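Local coordinates for protein 4-alpha-glucanotransferase (Streptococcus agalactiae, PDB 6M6T) that is an amylomaltase of the 4-alpha-glucanotransferase family, a TIM-barrel protein that holds glycan ligands in its pocket, at residues A[365-368]-A[369-373]; A[397-401]-A[402-406]; A[446-449]-A[450-453]; A[457-460]-A[461-464]. One frame throughout, in Å; residues are numbered along the deposited sequence.

Interaction 1 (A[365-368]-A[369-373]); sequences KIME and FGFYD. With AC1 (4,6-dideoxy-4-{[(1S,4R,5S,6S)-4,5,6-trihydroxy-3-(hydroxymethyl)cyclohex-2-en-1-yl]amino}-alpha-D-glucopyranose), chain J.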
loop_
_atom_site.group_PDB
_atom_site.type_symbol
_atom_site.label_atom_id
_atom_site.label_comp_id
_atom_site.label_asym_id
_atom_site.label_seq_id
_atom_site.Cartn_x
_atom_site.Cartn_y
_atom_site.Cartn_z
ATOM N N LYS A 365 -5.867 14.540 -7.032
ATOM C CA LYS A 365 -6.885 15.530 -6.675
ATOM C C LYS A 365 -7.862 14.827 -5.737
ATOM O O LYS A 365 -8.540 13.874 -6.136
ATOM C CB LYS A 365 -7.610 16.094 -7.908
ATOM C CG LYS A 365 -6.805 17.116 -8.742
ATOM C CD LYS A 365 -6.482 18.402 -7.950
ATOM C CE LYS A 365 -5.471 19.307 -8.672
ATOM N NZ LYS A 365 -5.631 19.263 -10.167
ATOM N N ILE A 366 -7.909 15.265 -4.485
ATOM C CA ILE A 366 -8.744 14.633 -3.475
ATOM C C ILE A 366 -9.911 15.573 -3.224
ATOM O O ILE A 366 -9.781 16.565 -2.503
ATOM C CB ILE A 366 -7.965 14.320 -2.191
ATOM C CG1 ILE A 366 -6.896 13.259 -2.473
ATOM C CG2 ILE A 366 -8.907 13.850 -1.063
ATOM C CD1 ILE A 366 -6.521 12.410 -1.253
ATOM N N MET A 367 -11.065 15.253 -3.806
ATOM C CA MET A 367 -12.181 16.189 -3.781
ATOM C C MET A 367 -12.634 16.540 -2.376
ATOM O O MET A 367 -13.351 17.533 -2.202
ATOM C CB MET A 367 -13.372 15.615 -4.521
ATOM C CG MET A 367 -14.274 16.637 -5.208
ATOM S SD MET A 367 -15.472 15.708 -6.194
ATOM C CE MET A 367 -14.743 14.081 -6.090
ATOM N N GLU A 368 -12.271 15.737 -1.374
ATOM C CA GLU A 368 -12.757 16.008 -0.030
ATOM C C GLU A 368 -12.071 17.201 0.597
ATOM O O GLU A 368 -12.652 17.826 1.484
ATOM C CB GLU A 368 -12.596 14.774 0.855
ATOM C CG GLU A 368 -13.853 13.946 0.897
ATOM C CD GLU A 368 -13.654 12.594 1.536
ATOM O OE1 GLU A 368 -13.057 12.540 2.632
ATOM O OE2 GLU A 368 -14.096 11.585 0.942
ATOM N N PHE A 369 -10.871 17.538 0.142
ATOM C CA PHE A 369 -10.157 18.726 0.589
ATOM C C PHE A 369 -10.647 20.007 -0.078
ATOM O O PHE A 369 -10.130 21.088 0.236
ATOM C CB PHE A 369 -8.662 18.585 0.290
ATOM C CG PHE A 369 -7.993 17.429 0.976
ATOM C CD1 PHE A 369 -8.274 17.123 2.297
ATOM C CD2 PHE A 369 -7.041 16.671 0.301
ATOM C CE1 PHE A 369 -7.632 16.078 2.924
ATOM C CE2 PHE A 369 -6.409 15.626 0.924
ATOM C CZ PHE A 369 -6.705 15.330 2.240
ATOM N N GLY A 370 -11.602 19.918 -0.998
ATOM C CA GLY A 370 -11.893 21.016 -1.896
ATOM C C GLY A 370 -13.237 21.684 -1.713
ATOM O O GLY A 370 -13.686 22.408 -2.599
ATOM N N PHE A 371 -13.895 21.457 -0.577
ATOM C CA PHE A 371 -15.143 22.142 -0.264
ATOM C C PHE A 371 -15.085 22.796 1.108
ATOM O O PHE A 371 -16.110 23.300 1.580
ATOM C CB PHE A 371 -16.345 21.179 -0.331
ATOM C CG PHE A 371 -16.660 20.686 -1.727
ATOM C CD1 PHE A 371 -17.242 21.525 -2.664
ATOM C CD2 PHE A 371 -16.355 19.394 -2.105
ATOM C CE1 PHE A 371 -17.513 21.086 -3.935
ATOM C CE2 PHE A 371 -16.628 18.955 -3.379
ATOM C CZ PHE A 371 -17.209 19.802 -4.290
ATOM N N TYR A 372 -13.925 22.776 1.773
ATOM C CA TYR A 372 -13.769 23.493 3.031
ATOM C C TYR A 372 -13.752 25.001 2.843
ATOM O O TYR A 372 -13.933 25.737 3.815
ATOM C CB TYR A 372 -12.481 23.073 3.747
ATOM C CG TYR A 372 -12.488 21.637 4.186
ATOM C CD1 TYR A 372 -13.460 21.169 5.051
ATOM C CD2 TYR A 372 -11.519 20.747 3.732
ATOM C CE1 TYR A 372 -13.474 19.852 5.447
ATOM C CE2 TYR A 372 -11.529 19.430 4.108
ATOM C CZ TYR A 372 -12.506 18.984 4.969
ATOM O OH TYR A 372 -12.517 17.663 5.363
ATOM N N ASP A 373 -13.536 25.478 1.632
ATOM C CA ASP A 373 -13.503 26.905 1.350
ATOM C C ASP A 373 -14.618 27.200 0.348
ATOM O O ASP A 373 -14.482 26.907 -0.843
ATOM C CB ASP A 373 -12.124 27.301 0.843
ATOM C CG ASP A 373 -12.150 28.528 -0.018
ATOM O OD1 ASP A 373 -13.123 29.314 0.045
ATOM O OD2 ASP A 373 -11.183 28.710 -0.788
HETATM C C1 AC1 J . -3.514 18.026 4.719
HETATM O O2 AC1 J . -2.110 18.730 6.569
HETATM C C2 AC1 J . -2.627 17.578 5.881
HETATM C C4A AC1 J . 0.786 11.857 2.937
HETATM C C3 AC1 J . -1.453 16.824 5.330
HETATM O O3 AC1 J . -0.660 16.432 6.443
HETATM C C4 AC1 J . -1.936 15.594 4.559
HETATM N N4A AC1 J . -0.829 14.897 3.900
HETATM C C5 AC1 J . -2.901 15.992 3.462
HETATM O O5 AC1 J . -3.985 16.827 3.980
HETATM C C6 AC1 J . -3.423 14.699 2.801
HETATM C C1B AC1 J . -0.082 13.953 4.743
HETATM C C2B AC1 J . 1.288 13.871 4.148
HETATM O O2B AC1 J . 1.762 15.211 4.013
HETATM C C3B AC1 J . 1.176 13.274 2.769
HETATM O O3B AC1 J . 2.443 13.266 2.128
HETATM O O4 AC1 J . 0.576 11.277 1.633
HETATM C C5B AC1 J . -0.340 11.736 3.768
HETATM C C7B AC1 J . -0.720 12.721 4.682
HETATM C C6B AC1 J . -1.123 10.441 3.712
HETATM O O6B AC1 J . -0.983 9.940 2.380
#

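Interaction 2 (A[397-401]-A[402-406]); sequences DNEVI and NGWFE. With ASO (1,5-anhydro-D-glucitol), chain I; AC1 (4,6-dideoxy-4-{[(1S,4R,5S,6S)-4,5,6-trihydroxy-3-(hydroxymethyl)cyclohex-2-en-1-yl]amino}-alpha-D-glucopyranose), chain J.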
loop_
_atom_site.group_PDB
_atom_site.type_symbol
_atom_site.label_atom_id
_atom_site.label_comp_id
_atom_site.label_asym_id
_atom_site.label_seq_id
_atom_site.Cartn_x
_atom_site.Cartn_y
_atom_site.Cartn_z
ATOM N N ASP A 397 -6.636 7.321 3.469
ATOM C CA ASP A 397 -6.302 8.108 4.650
ATOM C C ASP A 397 -7.339 9.172 4.977
ATOM O O ASP A 397 -7.267 9.779 6.048
ATOM C CB ASP A 397 -4.931 8.757 4.473
ATOM C CG ASP A 397 -3.901 7.782 3.936
ATOM O OD1 ASP A 397 -3.845 7.644 2.694
ATOM O OD2 ASP A 397 -3.154 7.166 4.742
ATOM N N ASN A 398 -8.304 9.390 4.098
ATOM C CA ASN A 398 -9.378 10.342 4.307
ATOM C C ASN A 398 -10.599 9.623 4.840
ATOM O O ASN A 398 -10.706 8.402 4.780
ATOM C CB ASN A 398 -9.733 11.046 2.994
ATOM C CG ASN A 398 -8.635 11.954 2.505
ATOM O OD1 ASN A 398 -7.922 11.640 1.545
ATOM N ND2 ASN A 398 -8.495 13.093 3.159
ATOM N N GLU A 399 -11.548 10.407 5.323
ATOM C CA GLU A 399 -12.808 9.840 5.757
ATOM C C GLU A 399 -13.538 9.206 4.577
ATOM O O GLU A 399 -13.275 9.517 3.420
ATOM C CB GLU A 399 -13.661 10.929 6.389
ATOM C CG GLU A 399 -12.877 11.785 7.349
ATOM C CD GLU A 399 -13.530 13.118 7.613
ATOM O OE1 GLU A 399 -13.219 14.090 6.869
ATOM O OE2 GLU A 399 -14.359 13.184 8.556
ATOM N N VAL A 400 -14.445 8.277 4.869
ATOM C CA VAL A 400 -15.394 7.886 3.841
ATOM C C VAL A 400 -16.325 9.064 3.603
ATOM O O VAL A 400 -16.555 9.882 4.505
ATOM C CB VAL A 400 -16.178 6.624 4.239
ATOM C CG1 VAL A 400 -15.223 5.509 4.642
ATOM C CG2 VAL A 400 -17.167 6.955 5.343
ATOM N N ILE A 401 -16.857 9.164 2.374
ATOM C CA ILE A 401 -17.678 10.318 1.984
ATOM C C ILE A 401 -18.807 10.538 2.980
ATOM O O ILE A 401 -19.101 11.679 3.375
ATOM C CB ILE A 401 -18.235 10.139 0.556
ATOM C CG1 ILE A 401 -17.119 10.191 -0.482
ATOM C CG2 ILE A 401 -19.302 11.196 0.249
ATOM C CD1 ILE A 401 -17.545 9.643 -1.804
ATOM N N ASN A 402 -19.468 9.453 3.394
ATOM C CA ASN A 402 -20.514 9.590 4.394
ATOM C C ASN A 402 -19.980 10.214 5.659
ATOM O O ASN A 402 -20.696 10.976 6.320
ATOM C CB ASN A 402 -21.128 8.241 4.701
ATOM C CG ASN A 402 -22.272 7.935 3.796
ATOM O OD1 ASN A 402 -22.945 8.847 3.314
ATOM N ND2 ASN A 402 -22.506 6.653 3.542
ATOM N N GLY A 403 -18.725 9.913 6.002
ATOM C CA GLY A 403 -18.119 10.524 7.174
ATOM C C GLY A 403 -17.711 11.969 6.942
ATOM O O GLY A 403 -17.964 12.837 7.781
ATOM N N TRP A 404 -17.062 12.243 5.805
ATOM C CA TRP A 404 -16.664 13.614 5.479
ATOM C C TRP A 404 -17.860 14.561 5.511
ATOM O O TRP A 404 -17.755 15.688 6.009
ATOM C CB TRP A 404 -15.976 13.635 4.113
ATOM C CG TRP A 404 -16.041 14.932 3.383
ATOM C CD1 TRP A 404 -15.120 15.937 3.414
ATOM C CD2 TRP A 404 -17.064 15.352 2.466
ATOM N NE1 TRP A 404 -15.509 16.960 2.585
ATOM C CE2 TRP A 404 -16.700 16.627 1.992
ATOM C CE3 TRP A 404 -18.257 14.775 2.005
ATOM C CZ2 TRP A 404 -17.489 17.343 1.089
ATOM C CZ3 TRP A 404 -19.039 15.489 1.101
ATOM C CH2 TRP A 404 -18.649 16.762 0.657
ATOM N N PHE A 405 -19.022 14.095 5.035
ATOM C CA PHE A 405 -20.212 14.936 4.994
ATOM C C PHE A 405 -20.777 15.277 6.373
ATOM O O PHE A 405 -21.523 16.254 6.487
ATOM C CB PHE A 405 -21.306 14.285 4.150
ATOM C CG PHE A 405 -22.369 15.257 3.723
ATOM C CD1 PHE A 405 -22.045 16.331 2.908
ATOM C CD2 PHE A 405 -23.677 15.132 4.173
ATOM C CE1 PHE A 405 -23.007 17.252 2.533
ATOM C CE2 PHE A 405 -24.646 16.048 3.800
ATOM C CZ PHE A 405 -24.311 17.107 2.979
ATOM N N GLU A 406 -20.471 14.505 7.420
ATOM C CA GLU A 406 -20.930 14.905 8.750
ATOM C C GLU A 406 -20.203 16.153 9.220
ATOM O O GLU A 406 -20.825 17.083 9.742
ATOM C CB GLU A 406 -20.710 13.796 9.773
ATOM C CG GLU A 406 -20.898 12.381 9.270
ATOM C CD GLU A 406 -21.199 11.424 10.408
ATOM O OE1 GLU A 406 -21.446 11.917 11.539
ATOM O OE2 GLU A 406 -21.185 10.188 10.176
HETATM C C1 ASO I . 2.296 7.564 2.834
HETATM C C2 ASO I . 0.911 7.102 3.333
HETATM C C3 ASO I . 0.734 7.484 4.813
HETATM C C4 ASO I . 1.868 6.819 5.616
HETATM C C5 ASO I . 3.200 7.254 5.070
HETATM C C6 ASO I . 4.290 6.396 5.710
HETATM O O2 ASO I . -0.138 7.664 2.537
HETATM O O3 ASO I . -0.581 7.039 5.293
HETATM O O4 ASO I . 1.783 7.133 7.028
HETATM O O5 ASO I . 3.295 6.953 3.675
HETATM O O6 ASO I . 5.331 6.141 4.750
HETATM C C1 AC1 J . -3.514 18.026 4.719
HETATM O O2 AC1 J . -2.110 18.730 6.569
HETATM C C2 AC1 J . -2.627 17.578 5.881
HETATM C C4A AC1 J . 0.786 11.857 2.937
HETATM C C3 AC1 J . -1.453 16.824 5.330
HETATM O O3 AC1 J . -0.660 16.432 6.443
HETATM C C4 AC1 J . -1.936 15.594 4.559
HETATM N N4A AC1 J . -0.829 14.897 3.900
HETATM C C5 AC1 J . -2.901 15.992 3.462
HETATM O O5 AC1 J . -3.985 16.827 3.980
HETATM C C6 AC1 J . -3.423 14.699 2.801
HETATM C C1B AC1 J . -0.082 13.953 4.743
HETATM C C2B AC1 J . 1.288 13.871 4.148
HETATM O O2B AC1 J . 1.762 15.211 4.013
HETATM C C3B AC1 J . 1.176 13.274 2.769
HETATM O O3B AC1 J . 2.443 13.266 2.128
HETATM O O4 AC1 J . 0.576 11.277 1.633
HETATM C C5B AC1 J . -0.340 11.736 3.768
HETATM C C7B AC1 J . -0.720 12.721 4.682
HETATM C C6B AC1 J . -1.123 10.441 3.712
HETATM O O6B AC1 J . -0.983 9.940 2.380
#

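Interaction 3 (A[446-449]-A[450-453]); sequences TCMQ and DLLD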
loop_
_atom_site.group_PDB
_atom_site.type_symbol
_atom_site.label_atom_id
_atom_site.label_comp_id
_atom_site.label_asym_id
_atom_site.label_seq_id
_atom_site.Cartn_x
_atom_site.Cartn_y
_atom_site.Cartn_z
ATOM N N THR A 446 -12.934 5.135 -7.371
ATOM C CA THR A 446 -14.033 5.111 -6.422
ATOM C C THR A 446 -13.679 4.209 -5.251
ATOM O O THR A 446 -13.223 3.077 -5.444
ATOM C CB THR A 446 -15.309 4.644 -7.106
ATOM O OG1 THR A 446 -15.655 5.598 -8.124
ATOM C CG2 THR A 446 -16.445 4.513 -6.078
ATOM N N CYS A 447 -13.857 4.733 -4.043
ATOM C CA CYS A 447 -13.519 4.013 -2.826
ATOM C C CYS A 447 -14.613 2.997 -2.565
ATOM O O CYS A 447 -15.759 3.387 -2.320
ATOM C CB CYS A 447 -13.410 4.986 -1.655
ATOM S SG CYS A 447 -11.737 5.544 -1.216
ATOM N N MET A 448 -14.274 1.706 -2.606
ATOM C CA MET A 448 -15.305 0.679 -2.475
ATOM C C MET A 448 -16.202 0.900 -1.256
ATOM O O MET A 448 -17.357 0.456 -1.256
ATOM C CB MET A 448 -14.656 -0.712 -2.426
ATOM C CG MET A 448 -15.627 -1.875 -2.206
ATOM S SD MET A 448 -16.790 -2.113 -3.567
ATOM C CE MET A 448 -15.675 -2.386 -4.904
ATOM N N GLN A 449 -15.713 1.601 -0.231
ATOM C CA GLN A 449 -16.578 1.958 0.891
ATOM C C GLN A 449 -17.778 2.759 0.413
ATOM O O GLN A 449 -18.932 2.394 0.677
ATOM C CB GLN A 449 -15.800 2.763 1.933
ATOM C CG GLN A 449 -14.994 1.959 2.928
ATOM C CD GLN A 449 -13.606 1.642 2.405
ATOM O OE1 GLN A 449 -13.402 1.420 1.193
ATOM N NE2 GLN A 449 -12.635 1.630 3.311
ATOM N N ASP A 450 -17.515 3.851 -0.322
ATOM C CA ASP A 450 -18.561 4.802 -0.702
ATOM C C ASP A 450 -19.497 4.242 -1.763
ATOM O O ASP A 450 -20.677 4.599 -1.793
ATOM C CB ASP A 450 -17.915 6.094 -1.185
ATOM C CG ASP A 450 -16.907 6.636 -0.188
ATOM O OD1 ASP A 450 -17.228 6.612 1.028
ATOM O OD2 ASP A 450 -15.802 7.074 -0.612
ATOM N N LEU A 451 -19.000 3.369 -2.634
ATOM C CA LEU A 451 -19.881 2.671 -3.563
ATOM C C LEU A 451 -20.983 1.902 -2.832
ATOM O O LEU A 451 -22.125 1.857 -3.297
ATOM C CB LEU A 451 -19.060 1.740 -4.441
ATOM C CG LEU A 451 -19.914 1.049 -5.473
ATOM C CD1 LEU A 451 -19.847 1.823 -6.772
ATOM C CD2 LEU A 451 -19.419 -0.365 -5.638
ATOM N N LEU A 452 -20.671 1.309 -1.681
ATOM C CA LEU A 452 -21.680 0.634 -0.865
ATOM C C LEU A 452 -22.293 1.533 0.199
ATOM O O LEU A 452 -23.032 1.029 1.055
ATOM C CB LEU A 452 -21.093 -0.600 -0.181
ATOM C CG LEU A 452 -20.141 -1.419 -1.042
ATOM C CD1 LEU A 452 -19.296 -2.328 -0.148
ATOM C CD2 LEU A 452 -20.894 -2.213 -2.106
ATOM N N ASP A 453 -21.978 2.830 0.188
ATOM C CA ASP A 453 -22.545 3.796 1.129
ATOM C C ASP A 453 -22.275 3.383 2.580
ATOM O O ASP A 453 -23.193 3.237 3.387
ATOM C CB ASP A 453 -24.052 3.972 0.874
ATOM C CG ASP A 453 -24.604 5.305 1.410
ATOM O OD1 ASP A 453 -24.060 6.380 1.065
ATOM O OD2 ASP A 453 -25.599 5.283 2.174
#

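Interaction 4 (A[457-460]-A[461-464]); sequences DSRM and NMPN. With AC1 (4,6-dideoxy-4-{[(1S,4R,5S,6S)-4,5,6-trihydroxy-3-(hydroxymethyl)cyclohex-2-en-1-yl]amino}-alpha-D-glucopyranose), chain B.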
loop_
_atom_site.group_PDB
_atom_site.type_symbol
_atom_site.label_atom_id
_atom_site.label_comp_id
_atom_site.label_asym_id
_atom_site.label_seq_id
_atom_site.Cartn_x
_atom_site.Cartn_y
_atom_site.Cartn_z
ATOM N N ASP A 457 -17.534 4.527 10.399
ATOM C CA ASP A 457 -16.757 3.421 10.960
ATOM C C ASP A 457 -15.788 2.813 9.953
ATOM O O ASP A 457 -14.782 2.213 10.358
ATOM C CB ASP A 457 -17.691 2.306 11.501
ATOM C CG ASP A 457 -18.617 1.670 10.403
ATOM O OD1 ASP A 457 -18.154 1.328 9.280
ATOM O OD2 ASP A 457 -19.825 1.478 10.687
ATOM N N SER A 458 -16.067 2.963 8.654
ATOM C CA SER A 458 -15.452 2.161 7.600
ATOM C C SER A 458 -14.143 2.735 7.093
ATOM O O SER A 458 -13.538 2.143 6.191
ATOM C CB SER A 458 -16.418 2.009 6.420
ATOM O OG SER A 458 -17.004 3.264 6.103
ATOM N N ARG A 459 -13.706 3.864 7.649
ATOM C CA ARG A 459 -12.456 4.491 7.240
ATOM C C ARG A 459 -11.307 3.491 7.347
ATOM O O ARG A 459 -11.221 2.738 8.315
ATOM C CB ARG A 459 -12.201 5.724 8.119
ATOM C CG ARG A 459 -11.124 6.678 7.646
ATOM C CD ARG A 459 -10.822 7.745 8.695
ATOM N NE ARG A 459 -9.736 8.593 8.213
ATOM C CZ ARG A 459 -9.608 9.895 8.451
ATOM N NH1 ARG A 459 -10.493 10.538 9.203
ATOM N NH2 ARG A 459 -8.581 10.552 7.936
ATOM N N MET A 460 -10.434 3.464 6.331
ATOM C CA MET A 460 -9.352 2.479 6.311
ATOM C C MET A 460 -8.190 2.896 7.207
ATOM O O MET A 460 -7.738 2.107 8.044
ATOM C CB MET A 460 -8.862 2.257 4.887
ATOM C CG MET A 460 -7.901 1.118 4.772
ATOM S SD MET A 460 -8.703 -0.486 4.973
ATOM C CE MET A 460 -7.483 -1.505 4.140
ATOM N N ASN A 461 -7.681 4.126 7.036
ATOM C CA ASN A 461 -6.681 4.694 7.930
ATOM C C ASN A 461 -7.200 5.998 8.491
ATOM O O ASN A 461 -8.064 6.634 7.892
ATOM C CB ASN A 461 -5.337 4.974 7.243
ATOM C CG ASN A 461 -4.186 5.136 8.253
ATOM O OD1 ASN A 461 -4.074 4.352 9.198
ATOM N ND2 ASN A 461 -3.336 6.150 8.058
ATOM N N MET A 462 -6.672 6.376 9.653
ATOM C CA MET A 462 -6.854 7.706 10.236
ATOM C C MET A 462 -5.473 8.131 10.699
ATOM O O MET A 462 -5.003 7.669 11.755
ATOM C CB MET A 462 -7.847 7.731 11.396
ATOM C CG MET A 462 -7.794 9.025 12.239
ATOM S SD MET A 462 -9.096 9.222 13.504
ATOM C CE MET A 462 -10.584 9.204 12.493
ATOM N N PRO A 463 -4.797 8.997 9.948
ATOM C CA PRO A 463 -3.353 9.180 10.147
ATOM C C PRO A 463 -3.011 9.632 11.554
ATOM O O PRO A 463 -3.758 10.383 12.190
ATOM C CB PRO A 463 -2.987 10.246 9.110
ATOM C CG PRO A 463 -4.056 10.122 8.070
ATOM C CD PRO A 463 -5.306 9.792 8.819
ATOM N N ASN A 464 -1.863 9.139 12.034
ATOM C CA ASN A 464 -1.277 9.528 13.314
ATOM C C ASN A 464 -2.019 8.919 14.509
ATOM O O ASN A 464 -2.092 9.527 15.581
ATOM C CB ASN A 464 -1.196 11.056 13.437
ATOM C CG ASN A 464 -0.060 11.508 14.298
ATOM O OD1 ASN A 464 1.098 11.119 14.091
ATOM N ND2 ASN A 464 -0.381 12.322 15.296
HETATM C C1 AC1 B . 1.097 5.993 7.647
HETATM O O2 AC1 B . -0.425 7.583 8.750
HETATM C C2 AC1 B . 0.320 6.362 8.926
HETATM C C4A AC1 B . 4.239 4.944 14.992
HETATM C C3 AC1 B . 1.224 6.501 10.116
HETATM O O3 AC1 B . 0.368 6.795 11.208
HETATM C C4 AC1 B . 2.002 5.178 10.322
HETATM N N4A AC1 B . 2.861 5.078 11.541
HETATM C C5 AC1 B . 2.843 5.031 9.066
HETATM O O5 AC1 B . 1.973 4.854 7.927
HETATM C C6 AC1 B . 3.755 3.815 9.207
HETATM C C1B AC1 B . 2.270 4.521 12.789
HETATM C C2B AC1 B . 2.200 5.652 13.800
HETATM O O2B AC1 B . 1.484 6.762 13.250
HETATM C C3B AC1 B . 3.643 6.068 14.128
HETATM O O3B AC1 B . 3.670 7.326 14.836
HETATM O O4 AC1 B . 5.649 5.160 15.297
HETATM C C5B AC1 B . 4.021 3.687 14.392
HETATM C C7B AC1 B . 3.059 3.489 13.360
HETATM C C6B AC1 B . 4.858 2.520 14.970
HETATM O O6B AC1 B . 5.993 3.035 15.699
#

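Interaction 1 (A[365-368]-A[369-373])
Ile-366 and Phe-369 lie side by side where the barrel strand 363-366 gives way to a short 3-10 turn. This is the tight part of the contact: the isoleucine CG2 sits over one face of the ring, 4.0 Å from the centroid of the Phe-369 ring, in a CH-pi contact, and Ile-366 CB reaches Phe-369 CD2 at 3.5 Å. With its CG anti to the carbonyl carbon (chi1 -61°), Phe-369 folds back beside its own N, whose hydrogen bond to Ile-366 O (3.0 Å) closes the turn. Gly-370 N follows with a 3.2 Å bond to Met-367 O. Beyond this compact turn the contacts are sparser. Met-367 CG lies alongside Phe-371, 3.8 Å from its CE2, and the partly exposed Tyr-372 turns its CE2 obliquely to Glu-368 O. The outer end of the Phe-369 ring faces the ligand: CZ is 3.4 Å from C6 of AC1 (chain J). The turn lies after the C-terminal end of a strand of the parallel barrel, where TIM barrels carry their ligand sites, and here it supplies Phe-369 to the glycan pocket.

Interaction 2 (A[397-401]-A[402-406])
Trp-404 has its CG anti to the backbone N (chi1 155°), while Glu-399 swings its CG back beside its own N (chi1 -46°) and then runs extended; together these torsions bring the glutamate across the start of the tryptophan side chain at about a right angle. The carboxylate and indole planes are 78° apart, and Glu-399 OE1 comes within 3.7 Å of Trp-404 CA, a packing contact; OE2 is hydrogen-bonded to Asn-407 ND2. Nearer the ring, Ile-401 CG2 rests 4.1 Å from Trp-404 CE3, and Ile-401 O lies in the ring plane at the indole edge. Val-400 is the N-cap residue. Its carbonyl oxygen receives Trp-404 N at 2.7 Å in a nearly straight bond and Gly-403 N in a weak one, while Phe-405 N binds Ile-401 O at 2.9 Å. At the other end of the segment, Asp-397 OD2 accepts a hydrogen bond of 2.6 Å from O3 of 1,5-anhydro-D-glucitol, so the stretch runs from the glycan pocket into a helix. That helix, 401-404, follows the loop after barrel strand 389-392; Ile-401 packs on helix 428-438, Val-400 meets helix 448-451, and Phe-405 leans on helix 410-419.

Interaction 3 (A[446-449]-A[450-453])
Cys-447 O is gripped by two backbone amides at the start of helix 448-451: Leu-451 N at 3.3 Å in a fairly straight bond (162°), and Asp-450 N at 2.7 Å in a weak, bent one. The cysteine is the N-cap residue, at the point where barrel strand 443-447 passes directly into the helix. Asp-450 folds its CG back beside its own N (chi1 -52°), which places OD2 alongside Cys-447, 3.3 Å from its CB, while OD1 accepts a hydrogen bond from Ile-401 N. The apolar part comes from Thr-446, Met-448 and Leu-451. Met-448, bent at both chi2 and chi3, brings SD within 3.8 Å of Leu-451 CD2, and the Thr-446 side chain crosses that of Leu-451 at about a right angle, CG2 4.1 Å from Leu-451 CB. Leu-452 CG approaches Met-448 O at 3.4 Å. The helix ends after little more than a turn in a Schellman motif: Lys-454 N bonds back to Gln-449 O, and Asp-453, the C-prime residue with positive phi, bonds through its N to Asp-450 O at 3.0 Å. Met-448 packs on helix 27-38 and Leu-451 on helix 481-493. The contact thus divides its chemistry: apolar groups bury the helix against its neighbours, while OD1 of the buried Asp-450 is met by the amide of Ile-401, which would probably favour the charged form.

Interaction 4 (A[457-460]-A[461-464])
The loop 457-464, which follows helix 448-451, forms part of the wall of the glycan pocket, and in it an arginine reaches forward along the chain. Arg-459 has CG anti to the backbone N (chi1 -167°) and stays extended as far as NE, which brings its side chain alongside the backbone two residues on. NE donates to Asn-461 O at 2.6 Å, through a bent bond of 132°; the nitrogen lies in the carbonyl plane, on a lone pair, although the oxygen is tilted 24° from the guanidinium plane. Met-462 crosses the arginine at about a right angle, with its CB over one face of the guanidinium and its CE 3.6 Å from Arg-459 NH1. Pro-463 CD approaches obliquely, 3.5 Å from Arg-459 NH2. That same NH2 is hydrogen-bonded to the backbone oxygen of Asp-397, a pocket residue, so the guanidinium joins this loop to the one carrying Asp-397. Beyond the arginine, the chain turns toward the ligand. Asn-461 ND2 makes a weak bond of 3.3 Å to O2 of AC1 (chain B), and also a weak one to Asp-397 OD2, while Asn-464 N makes a weak bond of 3.3 Å to the O3 of the same sugar. Pro-463 CA lies 3.6 Å from O2 of AC1 (chain B). The chemistry implies a division of labour: the positively charged guanidinium, bound to two backbone carbonyls, probably helps to set the shape of the loop, while neutral amide groups, through two weak bonds, face the sugar hydroxyls.

In the fold
All four contacts are local, between residues close in the chain. Interactions 1 and 3 are buried and begin on strands of the same parallel sheet; they do not touch each other, but interaction 2 lies against both. Its Ile-401 N donates to the Asp-450 carboxylate of interaction 3, and it packs on the aromatic turn of interaction 1. Interaction 4, partly buried, includes an exposed residue, Met-462, among those in contact and is joined to interactions 2 and 3 by hydrogen bonds. Interaction 3 stays remote from the glycans and relies on aliphatic packing and helix capping, whereas interactions 1, 2 and 4 meet sugars through a ring, a carboxylate and amides respectively.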